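Local coordinates for Ice-binding protein 1 (Shewanella frigidimarina, PDB 6BG8), which binds ice as an adhesin that attaches its bacterium to ice, inhibits ice crystal growth and depresses the freezing point of aqueous solutions below the melting point (thermal hysteresis), at residues L4-G9 with N100-D105; L17-I22 with I37-R42; L142-E147 with I171-G176; T190-N195 with V208-G213. One frame throughout, in Å; residues are numbered along the deposited sequence.

Interaction 1 of 4, residues L4-G9 with N100-D105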
loop_
_atom_site.group_PDB
_atom_site.type_symbol
_atom_site.label_atom_id
_atom_site.label_comp_id
_atom_site.label_asym_id
_atom_site.label_seq_id
_atom_site.Cartn_x
_atom_site.Cartn_y
_atom_site.Cartn_z
ATOM N N LEU A 4 1.591 17.491 4.887
ATOM C CA LEU A 4 0.479 17.373 3.955
ATOM C C LEU A 4 0.489 15.978 3.345
ATOM O O LEU A 4 1.514 15.527 2.825
ATOM C CB LEU A 4 0.586 18.438 2.861
ATOM C CG LEU A 4 -0.501 18.417 1.780
ATOM C CD1 LEU A 4 -1.869 18.705 2.401
ATOM C CD2 LEU A 4 -0.191 19.428 0.673
ATOM N N ALA A 5 -0.630 15.280 3.448
ATOM C CA ALA A 5 -0.709 13.949 2.860
ATOM C C ALA A 5 -0.874 14.053 1.349
ATOM O O ALA A 5 -1.385 15.056 0.839
ATOM C CB ALA A 5 -1.880 13.172 3.458
ATOM N N PRO A 6 -0.458 13.028 0.606
ATOM C CA PRO A 6 -0.678 13.032 -0.840
ATOM C C PRO A 6 -2.151 12.903 -1.183
ATOM O O PRO A 6 -2.968 12.419 -0.399
ATOM C CB PRO A 6 0.098 11.800 -1.323
ATOM C CG PRO A 6 0.080 10.869 -0.128
ATOM C CD PRO A 6 0.262 11.814 1.046
ATOM N N GLU A 7 -2.482 13.380 -2.377
ATOM C CA GLU A 7 -3.784 13.137 -2.979
ATOM C C GLU A 7 -3.727 11.807 -3.719
ATOM O O GLU A 7 -2.883 11.621 -4.603
ATOM C CB GLU A 7 -4.153 14.275 -3.929
ATOM C CG GLU A 7 -5.401 14.032 -4.752
ATOM C CD GLU A 7 -6.641 13.903 -3.898
ATOM O OE1 GLU A 7 -6.804 14.720 -2.962
ATOM O OE2 GLU A 7 -7.443 12.981 -4.159
ATOM N N LEU A 8 -4.616 10.881 -3.359
ATOM C CA LEU A 8 -4.639 9.584 -4.029
ATOM C C LEU A 8 -5.579 9.542 -5.224
ATOM O O LEU A 8 -5.429 8.666 -6.078
ATOM C CB LEU A 8 -5.029 8.465 -3.046
ATOM C CG LEU A 8 -3.842 7.730 -2.415
ATOM C CD1 LEU A 8 -2.883 8.715 -1.764
ATOM C CD2 LEU A 8 -4.313 6.668 -1.405
ATOM N N GLY A 9 -6.534 10.456 -5.309
ATOM C CA GLY A 9 -7.414 10.453 -6.461
ATOM C C GLY A 9 -8.153 9.136 -6.553
ATOM O O GLY A 9 -8.667 8.610 -5.557
ATOM N N ASN A 100 4.911 10.347 -6.817
ATOM C CA ASN A 100 5.772 11.507 -7.028
ATOM C C ASN A 100 5.643 12.508 -5.888
ATOM O O ASN A 100 6.631 13.136 -5.493
ATOM C CB ASN A 100 5.426 12.178 -8.354
ATOM C CG ASN A 100 6.080 11.499 -9.544
ATOM O OD1 ASN A 100 6.806 10.507 -9.400
ATOM N ND2 ASN A 100 5.811 12.027 -10.734
ATOM N N PHE A 101 4.426 12.695 -5.375
ATOM C CA PHE A 101 4.222 13.572 -4.229
ATOM C C PHE A 101 5.051 13.095 -3.045
ATOM O O PHE A 101 5.747 13.884 -2.392
ATOM C CB PHE A 101 2.729 13.612 -3.883
ATOM C CG PHE A 101 2.374 14.521 -2.728
ATOM C CD1 PHE A 101 2.696 14.190 -1.413
ATOM C CD2 PHE A 101 1.666 15.692 -2.965
ATOM C CE1 PHE A 101 2.353 15.039 -0.359
ATOM C CE2 PHE A 101 1.311 16.539 -1.906
ATOM C CZ PHE A 101 1.659 16.208 -0.609
ATOM N N LEU A 102 4.997 11.792 -2.763
ATOM C CA LEU A 102 5.692 11.254 -1.602
ATOM C C LEU A 102 7.198 11.241 -1.808
ATOM O O LEU A 102 7.955 11.390 -0.840
ATOM C CB LEU A 102 5.183 9.846 -1.304
ATOM C CG LEU A 102 3.776 9.749 -0.712
ATOM C CD1 LEU A 102 3.297 8.294 -0.686
ATOM C CD2 LEU A 102 3.745 10.347 0.688
ATOM N N ALA A 103 7.651 11.066 -3.053
ATOM C CA ALA A 103 9.081 11.034 -3.340
ATOM C C ALA A 103 9.727 12.413 -3.323
ATOM O O ALA A 103 10.946 12.508 -3.138
ATOM C CB ALA A 103 9.323 10.380 -4.703
ATOM N N ALA A 104 8.954 13.478 -3.500
ATOM C CA ALA A 104 9.541 14.802 -3.653
ATOM C C ALA A 104 9.879 15.395 -2.291
ATOM O O ALA A 104 9.085 15.323 -1.354
ATOM C CB ALA A 104 8.585 15.727 -4.410
ATOM N N ASP A 105 11.071 15.972 -2.184
ATOM C CA ASP A 105 11.539 16.591 -0.957
ATOM C C ASP A 105 11.712 18.093 -1.153
ATOM O O ASP A 105 12.324 18.515 -2.148
ATOM C CB ASP A 105 12.871 15.971 -0.530
ATOM C CG ASP A 105 13.265 16.357 0.881
ATOM O OD1 ASP A 105 12.527 15.994 1.824
ATOM O OD2 ASP A 105 14.303 17.026 1.040
#

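Interaction 2 of 4, residues L17-I22 with I37-R42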
loop_
_atom_site.group_PDB
_atom_site.type_symbol
_atom_site.label_atom_id
_atom_site.label_comp_id
_atom_site.label_asym_id
_atom_site.label_seq_id
_atom_site.Cartn_x
_atom_site.Cartn_y
_atom_site.Cartn_z
ATOM N N LEU A 17 -2.814 -2.432 -5.737
ATOM C CA LEU A 17 -2.756 -1.963 -7.116
ATOM C C LEU A 17 -1.333 -2.122 -7.619
ATOM O O LEU A 17 -0.390 -1.680 -6.957
ATOM C CB LEU A 17 -3.193 -0.496 -7.211
ATOM C CG LEU A 17 -3.169 0.191 -8.582
ATOM C CD1 LEU A 17 -4.271 -0.360 -9.489
ATOM C CD2 LEU A 17 -3.318 1.703 -8.433
ATOM N N ALA A 18 -1.174 -2.739 -8.786
ATOM C CA ALA A 18 0.151 -2.985 -9.329
ATOM C C ALA A 18 0.143 -2.766 -10.835
ATOM O O ALA A 18 -0.891 -2.862 -11.496
ATOM C CB ALA A 18 0.634 -4.406 -9.005
ATOM N N SER A 19 1.329 -2.466 -11.370
ATOM C CA SER A 19 1.497 -2.363 -12.815
ATOM C C SER A 19 1.367 -3.724 -13.493
ATOM O O SER A 19 0.668 -3.860 -14.505
ATOM C CB SER A 19 2.856 -1.739 -13.133
ATOM O OG SER A 19 3.171 -1.874 -14.509
ATOM N N GLN A 20 2.045 -4.745 -12.967
ATOM C CA GLN A 20 2.250 -5.982 -13.721
ATOM C C GLN A 20 1.423 -7.154 -13.224
ATOM O O GLN A 20 0.854 -7.890 -14.035
ATOM C CB GLN A 20 3.732 -6.388 -13.685
ATOM C CG GLN A 20 4.663 -5.438 -14.427
ATOM C CD GLN A 20 4.335 -5.349 -15.885
ATOM O OE1 GLN A 20 4.439 -6.337 -16.610
ATOM N NE2 GLN A 20 3.948 -4.153 -16.336
ATOM N N ALA A 21 1.335 -7.349 -11.915
ATOM C CA ALA A 21 0.694 -8.557 -11.399
ATOM C C ALA A 21 0.362 -8.380 -9.927
ATOM O O ALA A 21 1.032 -7.636 -9.204
ATOM C CB ALA A 21 1.587 -9.793 -11.577
ATOM N N ILE A 22 -0.685 -9.077 -9.498
ATOM C CA ILE A 22 -0.985 -9.273 -8.083
ATOM C C ILE A 22 -1.159 -10.768 -7.889
ATOM O O ILE A 22 -1.944 -11.400 -8.607
ATOM C CB ILE A 22 -2.239 -8.517 -7.629
ATOM C CG1 ILE A 22 -2.010 -7.006 -7.743
ATOM C CG2 ILE A 22 -2.575 -8.894 -6.181
ATOM C CD1 ILE A 22 -3.273 -6.181 -7.561
ATOM N N ILE A 37 -4.795 -4.324 -11.685
ATOM C CA ILE A 37 -3.573 -4.450 -12.466
ATOM C C ILE A 37 -3.667 -3.440 -13.604
ATOM O O ILE A 37 -4.692 -3.371 -14.293
ATOM C CB ILE A 37 -3.380 -5.882 -13.006
ATOM C CG1 ILE A 37 -3.283 -6.881 -11.841
ATOM C CG2 ILE A 37 -2.155 -5.948 -13.894
ATOM C CD1 ILE A 37 -3.272 -8.355 -12.274
ATOM N N LEU A 38 -2.619 -2.632 -13.775
ATOM C CA LEU A 38 -2.700 -1.493 -14.682
ATOM C C LEU A 38 -2.189 -1.782 -16.086
ATOM O O LEU A 38 -2.701 -1.196 -17.048
ATOM C CB LEU A 38 -1.901 -0.305 -14.126
ATOM C CG LEU A 38 -2.332 0.278 -12.776
ATOM C CD1 LEU A 38 -1.258 1.224 -12.261
ATOM C CD2 LEU A 38 -3.669 1.008 -12.857
ATOM N N ASP A 39 -1.173 -2.639 -16.233
ATOM C CA ASP A 39 -0.448 -2.718 -17.497
ATOM C C ASP A 39 -0.335 -4.141 -18.021
ATOM O O ASP A 39 0.513 -4.402 -18.879
ATOM C CB ASP A 39 0.950 -2.103 -17.362
ATOM C CG ASP A 39 0.902 -0.648 -16.952
ATOM O OD1 ASP A 39 0.300 0.150 -17.698
ATOM O OD2 ASP A 39 1.455 -0.317 -15.886
ATOM N N GLN A 40 -1.164 -5.057 -17.521
ATOM C CA GLN A 40 -1.267 -6.413 -18.055
ATOM C C GLN A 40 -2.711 -6.881 -17.918
ATOM O O GLN A 40 -3.513 -6.289 -17.195
ATOM C CB GLN A 40 -0.331 -7.401 -17.346
ATOM C CG GLN A 40 1.165 -7.085 -17.424
ATOM C CD GLN A 40 1.786 -7.351 -18.798
ATOM O OE1 GLN A 40 1.107 -7.775 -19.730
ATOM N NE2 GLN A 40 3.088 -7.093 -18.920
ATOM N N ALA A 41 -3.037 -7.959 -18.630
ATOM C CA ALA A 41 -4.388 -8.509 -18.617
ATOM C C ALA A 41 -4.686 -9.238 -17.299
ATOM O O ALA A 41 -3.801 -9.518 -16.492
ATOM C CB ALA A 41 -4.584 -9.466 -19.792
ATOM N N ARG A 42 -5.976 -9.542 -17.102
ATOM C CA ARG A 42 -6.466 -10.276 -15.937
ATOM C C ARG A 42 -5.729 -11.594 -15.715
ATOM O O ARG A 42 -5.701 -12.099 -14.589
ATOM C CB ARG A 42 -7.974 -10.535 -16.108
ATOM C CG ARG A 42 -8.596 -11.502 -15.107
ATOM C CD ARG A 42 -10.111 -11.370 -15.090
ATOM N NE ARG A 42 -10.536 -10.075 -14.575
ATOM C CZ ARG A 42 -10.650 -9.777 -13.283
ATOM N NH1 ARG A 42 -11.048 -8.559 -12.929
ATOM N NH2 ARG A 42 -10.379 -10.692 -12.348
HETATM O O HOH W 1 3.329 -3.848 -19.161
#

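Interaction 3 of 4, residues L142-E147 with I171-G176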
loop_
_atom_site.group_PDB
_atom_site.type_symbol
_atom_site.label_atom_id
_atom_site.label_comp_id
_atom_site.label_asym_id
_atom_site.label_seq_id
_atom_site.Cartn_x
_atom_site.Cartn_y
_atom_site.Cartn_z
ATOM N N LEU A 142 8.029 -0.791 15.882
ATOM C CA LEU A 142 7.978 0.641 15.628
ATOM C C LEU A 142 6.646 1.164 16.156
ATOM O O LEU A 142 5.584 0.697 15.734
ATOM C CB LEU A 142 8.123 0.949 14.138
ATOM C CG LEU A 142 7.819 2.402 13.743
ATOM C CD1 LEU A 142 8.808 3.372 14.412
ATOM C CD2 LEU A 142 7.828 2.560 12.222
ATOM N N THR A 143 6.700 2.104 17.095
ATOM C CA THR A 143 5.494 2.729 17.625
ATOM C C THR A 143 5.347 4.108 16.995
ATOM O O THR A 143 6.282 4.912 17.025
ATOM C CB THR A 143 5.549 2.827 19.152
ATOM O OG1 THR A 143 5.669 1.504 19.705
ATOM C CG2 THR A 143 4.275 3.490 19.689
ATOM N N LEU A 144 4.186 4.375 16.404
ATOM C CA LEU A 144 3.916 5.670 15.789
ATOM C C LEU A 144 2.931 6.419 16.676
ATOM O O LEU A 144 1.826 5.930 16.938
ATOM C CB LEU A 144 3.395 5.506 14.361
ATOM C CG LEU A 144 4.422 4.860 13.415
ATOM C CD1 LEU A 144 3.844 4.603 12.009
ATOM C CD2 LEU A 144 5.729 5.644 13.339
ATOM N N ASP A 145 3.351 7.597 17.148
ATOM C CA ASP A 145 2.696 8.346 18.215
ATOM C C ASP A 145 2.071 9.590 17.602
ATOM O O ASP A 145 2.783 10.538 17.244
ATOM C CB ASP A 145 3.717 8.703 19.301
ATOM C CG ASP A 145 3.115 9.455 20.493
ATOM O OD1 ASP A 145 1.947 9.890 20.461
ATOM O OD2 ASP A 145 3.851 9.619 21.484
ATOM N N GLY A 146 0.744 9.594 17.493
ATOM C CA GLY A 146 0.054 10.748 16.952
ATOM C C GLY A 146 -0.086 11.931 17.881
ATOM O O GLY A 146 -0.678 12.938 17.484
ATOM N N GLU A 147 0.418 11.824 19.114
ATOM C CA GLU A 147 0.428 12.912 20.098
ATOM C C GLU A 147 -0.972 13.451 20.379
ATOM O O GLU A 147 -1.143 14.620 20.732
ATOM C CB GLU A 147 1.371 14.044 19.664
ATOM C CG GLU A 147 2.828 13.601 19.648
ATOM C CD GLU A 147 3.763 14.659 19.114
ATOM O OE1 GLU A 147 4.511 15.253 19.921
ATOM O OE2 GLU A 147 3.752 14.892 17.888
ATOM N N ILE A 171 4.311 -2.828 13.647
ATOM C CA ILE A 171 3.999 -1.408 13.783
ATOM C C ILE A 171 2.822 -1.294 14.740
ATOM O O ILE A 171 1.795 -1.960 14.557
ATOM C CB ILE A 171 3.690 -0.764 12.418
ATOM C CG1 ILE A 171 4.970 -0.663 11.583
ATOM C CG2 ILE A 171 3.056 0.618 12.592
ATOM C CD1 ILE A 171 4.721 -0.414 10.119
ATOM N N VAL A 172 2.992 -0.496 15.793
ATOM C CA VAL A 172 1.932 -0.205 16.749
ATOM C C VAL A 172 1.593 1.275 16.661
ATOM O O VAL A 172 2.489 2.125 16.575
ATOM C CB VAL A 172 2.352 -0.591 18.182
ATOM C CG1 VAL A 172 1.331 -0.090 19.207
ATOM C CG2 VAL A 172 2.509 -2.090 18.286
ATOM N N LEU A 173 0.300 1.582 16.684
ATOM C CA LEU A 173 -0.189 2.952 16.591
ATOM C C LEU A 173 -0.753 3.375 17.937
ATOM O O LEU A 173 -1.532 2.633 18.549
ATOM C CB LEU A 173 -1.254 3.077 15.505
ATOM C CG LEU A 173 -0.883 2.452 14.151
ATOM C CD1 LEU A 173 -1.952 2.789 13.119
ATOM C CD2 LEU A 173 0.487 2.947 13.704
ATOM N N ILE A 174 -0.355 4.559 18.401
ATOM C CA ILE A 174 -0.863 5.106 19.651
ATOM C C ILE A 174 -1.252 6.565 19.462
ATOM O O ILE A 174 -0.788 7.249 18.545
ATOM C CB ILE A 174 0.155 4.989 20.808
ATOM C CG1 ILE A 174 1.411 5.815 20.518
ATOM C CG2 ILE A 174 0.447 3.514 21.137
ATOM C CD1 ILE A 174 2.303 5.963 21.722
ATOM N N ASN A 175 -2.127 7.030 20.359
ATOM C CA ASN A 175 -2.407 8.456 20.560
ATOM C C ASN A 175 -2.879 9.138 19.275
ATOM O O ASN A 175 -2.413 10.220 18.913
ATOM C CB ASN A 175 -1.180 9.177 21.139
ATOM C CG ASN A 175 -0.702 8.564 22.455
ATOM O OD1 ASN A 175 -1.459 7.883 23.148
ATOM N ND2 ASN A 175 0.549 8.823 22.805
ATOM N N GLY A 176 -3.825 8.500 18.581
ATOM C CA GLY A 176 -4.458 9.088 17.421
ATOM C C GLY A 176 -3.873 8.661 16.090
ATOM O O GLY A 176 -4.499 8.899 15.051
#

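Interaction 4 of 4, residues T190-N195 with V208-G213. With PO4 (phosphate ion), chain H.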
loop_
_atom_site.group_PDB
_atom_site.type_symbol
_atom_site.label_atom_id
_atom_site.label_comp_id
_atom_site.label_asym_id
_atom_site.label_seq_id
_atom_site.Cartn_x
_atom_site.Cartn_y
_atom_site.Cartn_z
ATOM N N THR A 190 9.343 -2.921 -1.182
ATOM C CA THR A 190 8.896 -3.033 0.201
ATOM C C THR A 190 8.583 -4.493 0.504
ATOM O O THR A 190 7.818 -5.140 -0.226
ATOM C CB THR A 190 7.670 -2.156 0.466
ATOM O OG1 THR A 190 8.032 -0.772 0.328
ATOM C CG2 THR A 190 7.131 -2.390 1.875
ATOM N N VAL A 191 9.196 -5.015 1.562
ATOM C CA VAL A 191 9.050 -6.412 1.966
ATOM C C VAL A 191 8.556 -6.421 3.404
ATOM O O VAL A 191 9.187 -5.823 4.284
ATOM C CB VAL A 191 10.374 -7.180 1.827
ATOM C CG1 VAL A 191 10.207 -8.612 2.272
ATOM C CG2 VAL A 191 10.883 -7.113 0.393
ATOM N N ILE A 192 7.428 -7.083 3.645
ATOM C CA ILE A 192 6.783 -7.110 4.954
ATOM C C ILE A 192 6.961 -8.499 5.558
ATOM O O ILE A 192 6.622 -9.500 4.920
ATOM C CB ILE A 192 5.303 -6.714 4.822
ATOM C CG1 ILE A 192 5.230 -5.250 4.362
ATOM C CG2 ILE A 192 4.557 -6.911 6.131
ATOM C CD1 ILE A 192 3.852 -4.788 3.905
ATOM N N GLY A 193 7.509 -8.561 6.781
ATOM C CA GLY A 193 7.987 -9.827 7.315
ATOM C C GLY A 193 6.881 -10.763 7.770
ATOM O O GLY A 193 5.760 -10.353 8.060
ATOM N N THR A 194 7.224 -12.058 7.825
ATOM C CA THR A 194 6.263 -13.088 8.207
ATOM C C THR A 194 5.600 -12.750 9.534
ATOM O O THR A 194 6.258 -12.327 10.486
ATOM C CB THR A 194 6.930 -14.464 8.328
ATOM O OG1 THR A 194 7.897 -14.445 9.385
ATOM C CG2 THR A 194 7.598 -14.890 7.023
ATOM N N ASN A 195 4.279 -12.929 9.578
ATOM C CA ASN A 195 3.509 -12.860 10.815
ATOM C C ASN A 195 3.676 -11.537 11.551
ATOM O O ASN A 195 3.540 -11.485 12.776
ATOM C CB ASN A 195 3.873 -14.029 11.734
ATOM C CG ASN A 195 3.664 -15.352 11.063
ATOM O OD1 ASN A 195 2.554 -15.673 10.638
ATOM N ND2 ASN A 195 4.730 -16.115 10.928
ATOM N N VAL A 208 5.992 -4.998 -4.077
ATOM C CA VAL A 208 5.698 -5.227 -2.666
ATOM C C VAL A 208 5.589 -6.730 -2.453
ATOM O O VAL A 208 4.822 -7.404 -3.152
ATOM C CB VAL A 208 4.394 -4.531 -2.228
ATOM C CG1 VAL A 208 4.158 -4.741 -0.730
ATOM C CG2 VAL A 208 4.416 -3.045 -2.579
ATOM N N ASN A 209 6.354 -7.255 -1.499
ATOM C CA ASN A 209 6.310 -8.678 -1.173
ATOM C C ASN A 209 5.890 -8.804 0.283
ATOM O O ASN A 209 6.662 -8.461 1.182
ATOM C CB ASN A 209 7.665 -9.349 -1.409
ATOM C CG ASN A 209 8.238 -9.067 -2.803
ATOM O OD1 ASN A 209 9.445 -8.856 -2.953
ATOM N ND2 ASN A 209 7.383 -9.075 -3.820
ATOM N N VAL A 210 4.673 -9.293 0.517
ATOM C CA VAL A 210 4.159 -9.509 1.866
ATOM C C VAL A 210 4.375 -10.976 2.213
ATOM O O VAL A 210 3.890 -11.866 1.505
ATOM C CB VAL A 210 2.675 -9.124 1.975
ATOM C CG1 VAL A 210 2.250 -9.060 3.445
ATOM C CG2 VAL A 210 2.415 -7.793 1.254
ATOM N N ARG A 211 5.109 -11.232 3.291
ATOM C CA ARG A 211 5.554 -12.584 3.578
ATOM C C ARG A 211 4.542 -13.298 4.474
ATOM O O ARG A 211 3.617 -12.691 5.017
ATOM C CB ARG A 211 6.964 -12.549 4.183
ATOM C CG ARG A 211 7.999 -12.109 3.134
ATOM C CD ARG A 211 9.330 -11.700 3.707
ATOM N NE ARG A 211 9.994 -12.758 4.461
ATOM C CZ ARG A 211 10.695 -13.745 3.910
ATOM N NH1 ARG A 211 10.805 -13.833 2.588
ATOM N NH2 ARG A 211 11.272 -14.651 4.683
ATOM N N THR A 212 4.718 -14.617 4.585
ATOM C CA THR A 212 3.753 -15.547 5.166
ATOM C C THR A 212 3.069 -15.001 6.415
ATOM O O THR A 212 3.719 -14.737 7.424
ATOM C CB THR A 212 4.482 -16.853 5.505
ATOM O OG1 THR A 212 5.396 -17.180 4.447
ATOM C CG2 THR A 212 3.491 -17.982 5.664
ATOM N N GLY A 213 1.743 -14.855 6.361
ATOM C CA GLY A 213 0.959 -14.604 7.554
ATOM C C GLY A 213 0.922 -13.173 8.054
ATOM O O GLY A 213 0.220 -12.906 9.036
HETATM P P PO4 H . 11.024 -12.946 8.204
HETATM O O1 PO4 H . 12.120 -12.014 8.658
HETATM O O2 PO4 H . 11.632 -14.172 7.554
HETATM O O3 PO4 H . 10.153 -12.273 7.157
HETATM O O4 PO4 H . 10.207 -13.345 9.412
HETATM O O HOH W 2 0.352 -14.514 12.053
#

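Interaction 1 of 4, residues L4-G9 with N100-D105
Pro6 overlaps one face of the Phe101 ring. Its CA lies 3.6 Å from the ring centroid and 13° off the ring normal, a CH-pi contact over the centre, and its CB comes within 3.5 Å of Phe101 CD1. Phe101, in the last turn of helix 84-103, holds CG anti to the backbone N (chi1 -178°), beside its carbonyl carbon. Leu4 takes the rim of the same ring: its CG is 3.9 Å from Phe101 CZ, CD2 lies at the edge in the ring plane, and the two side chains cross at about a right angle. Leu4 O also sits at the edge, 3.3 Å from Phe101 CE1, and is further engaged by ND2 of Asn107. Another part of the pyrrolidine meets the neighbouring helix residue, with Pro6 CG 3.8 Å from Leu102 CD2. Leu102 is buried and continues inward onto Tyr183, Arg185 and Phe203, so the surface contact, made by packing without a direct hydrogen bond, grades into the interior between helix and strands. Proline on an aromatic face is a classic CH-pi arrangement, and here it fastens the N-terminal segment to the long helix that flanks the beta-solenoid of the ice-binding fold.

Interaction 2 of 4, residues L17-I22 with I37-R42
Ala18 and Ile37 form a parallel beta bridge, their CA atoms 5.1 Å apart; Leu38 N donates to Ala18 O at 2.9 Å, and just beyond the bridge Asp39 N donates to Ser19 O at 2.8 Å. From there, polar side chains take over. Ser19 OG, anti to its backbone N, donates to the anti lone pair of Asp39 OD2 at 2.7 Å and accepts from Gln20 NE2 at 3.0 Å. A bend at chi2 (-61°) brings CD of Gln20 back toward residues 37-42, where OE1 receives a nearly straight bond from Gln40 NE2 (2.8 Å, 172°). The two amide planes stand almost perpendicular, 86° apart. A water bridges Gln20 NE2 and Asp39 O, so both amide atoms of Gln20 are engaged. Apolar contacts flank the bridge: Leu17 CD1 meets Leu38 CD2 at 3.7 Å, the side chains crossing at about a right angle, and on the face of Ala18, Ile37 CD1 lies beside Ala21 and Ile22. Asp39 OD1 makes a salt bridge with Arg92 of helix 84-103, whose Leu95 packs on both Leu17 and Leu38. Strand 219-222 pairs with 14-18, and Tyr45 of strand 45-46 touches Ile22 and Ile37.

Interaction 3 of 4, residues L142-E147 with I171-G176
Leu144 and Leu173 lie side by side and point the same way, with Leu144 CB 3.9 Å from Leu173 CD2, on the face of the sheet that also carries Leu142 and Ile171. Across that face Leu144 reaches diagonally as well: its CD1 comes within 4.1 Å of Ile171 CG2. The other face bears Thr143, Val172, Asp145 and Ile174. There Ile174 holds CG1 between its backbone N and carbonyl carbon (chi1 64°), the crowded position. Its CD1 ends at Thr143 CG2, 3.8 Å away, and is equally close to Asp145 CG; the threonine and isoleucine side chains cross at about a right angle. At the strand ends, Asp145 meets Asn175 with carboxylate and amide planes 65° apart. Asn175 ND2 donates to Asp145 OD1 at 2.9 Å from above the carboxylate plane, while Glu147 N approaches the same oxygen at 2.8 Å from the opposite face, closing an Asx turn. The two bonds grip OD1 between them and tie the turn that follows strand 142-145 to the residue just after strand 171-174. Four backbone bonds underlie this parallel pairing, from Val172 N to Leu142 O through to Gly146 N with Ile174 O, the latter 3.0 Å long; the strand axes are inclined by 22°. In the fold, strand 142-145 is the middle of a three-stranded parallel sheet, with 122-125 along its other edge. The face of Leu142, Leu144, Ile171 and Leu173 turns inward onto Trp184 and Ile182 of strand 182-186, with Phe198 and Ser199 of strand 197-204 touching Ile171.

Interaction 4 of 4, residues T190-N195 with V208-G213
Arg211 and Thr194 together clasp a phosphate ion, probably acquired from the crystallisation liquor. Arg211 NE donates to phosphate O3 at 2.7 Å and NH2 to O2 at 2.9 Å, the latter oxygen lying at the guanidinium edge in its plane. Thr194 adds two bonds, from its backbone N to O3 and from OG1 to O4 (2.6 Å). Ala166 N supplies a further one. The hydroxyl of Thr194 stands between its backbone N and carbonyl carbon (chi1 64°), while CG2 is left to pack 3.7 Å from Arg211 CB. Further back, Arg211 CD rests on Val191 CG1 at 3.5 Å, and Arg211 N is fixed by Ile192 O at 2.8 Å. Behind this lies the parallel pairing of strands 190-192 and 208-210, their axes only 5° apart, with Ile192 and Val210 side by side on the inner face. The alignment persists into the following turns, where Asn195 N bonds to Thr212 O at 2.9 Å, and a water spans Asn195 OD1 and, weakly, Gly213 O. Thr212 OG1 is held by Asp230 of the next coil. Thr212 is probably an ice-binding residue and, with Gly213, begins the T-A/G-X-T/N motif. The cationic arginine and the Thr194 donors probably account, with Ala166 N, for the anion's place here, while Asn195 N and Asp230 fix the backbone and hydroxyl of Thr212.

Overall arrangement
From the N terminus, segment 4-9 closes the widest of these loops when it meets the end of helix 84-103 in interaction 1. Interaction 2 is nested inside that loop, joining strands 14-18 and 21-24 to the chain leaving strand 34-37. Interactions 3 and 4 follow in series, each pairing parallel strands of successive coils; none of the four cross. Interactions 2 and 3 lie on opposite sides of the chain's centre, their own centres about 33 Å apart, so they mark distant parts of the solenoid. Interactions 2 and 4 reach the same seven-stranded parallel sheet, whereas interaction 1 holds the N-terminal segment to the flanking helix.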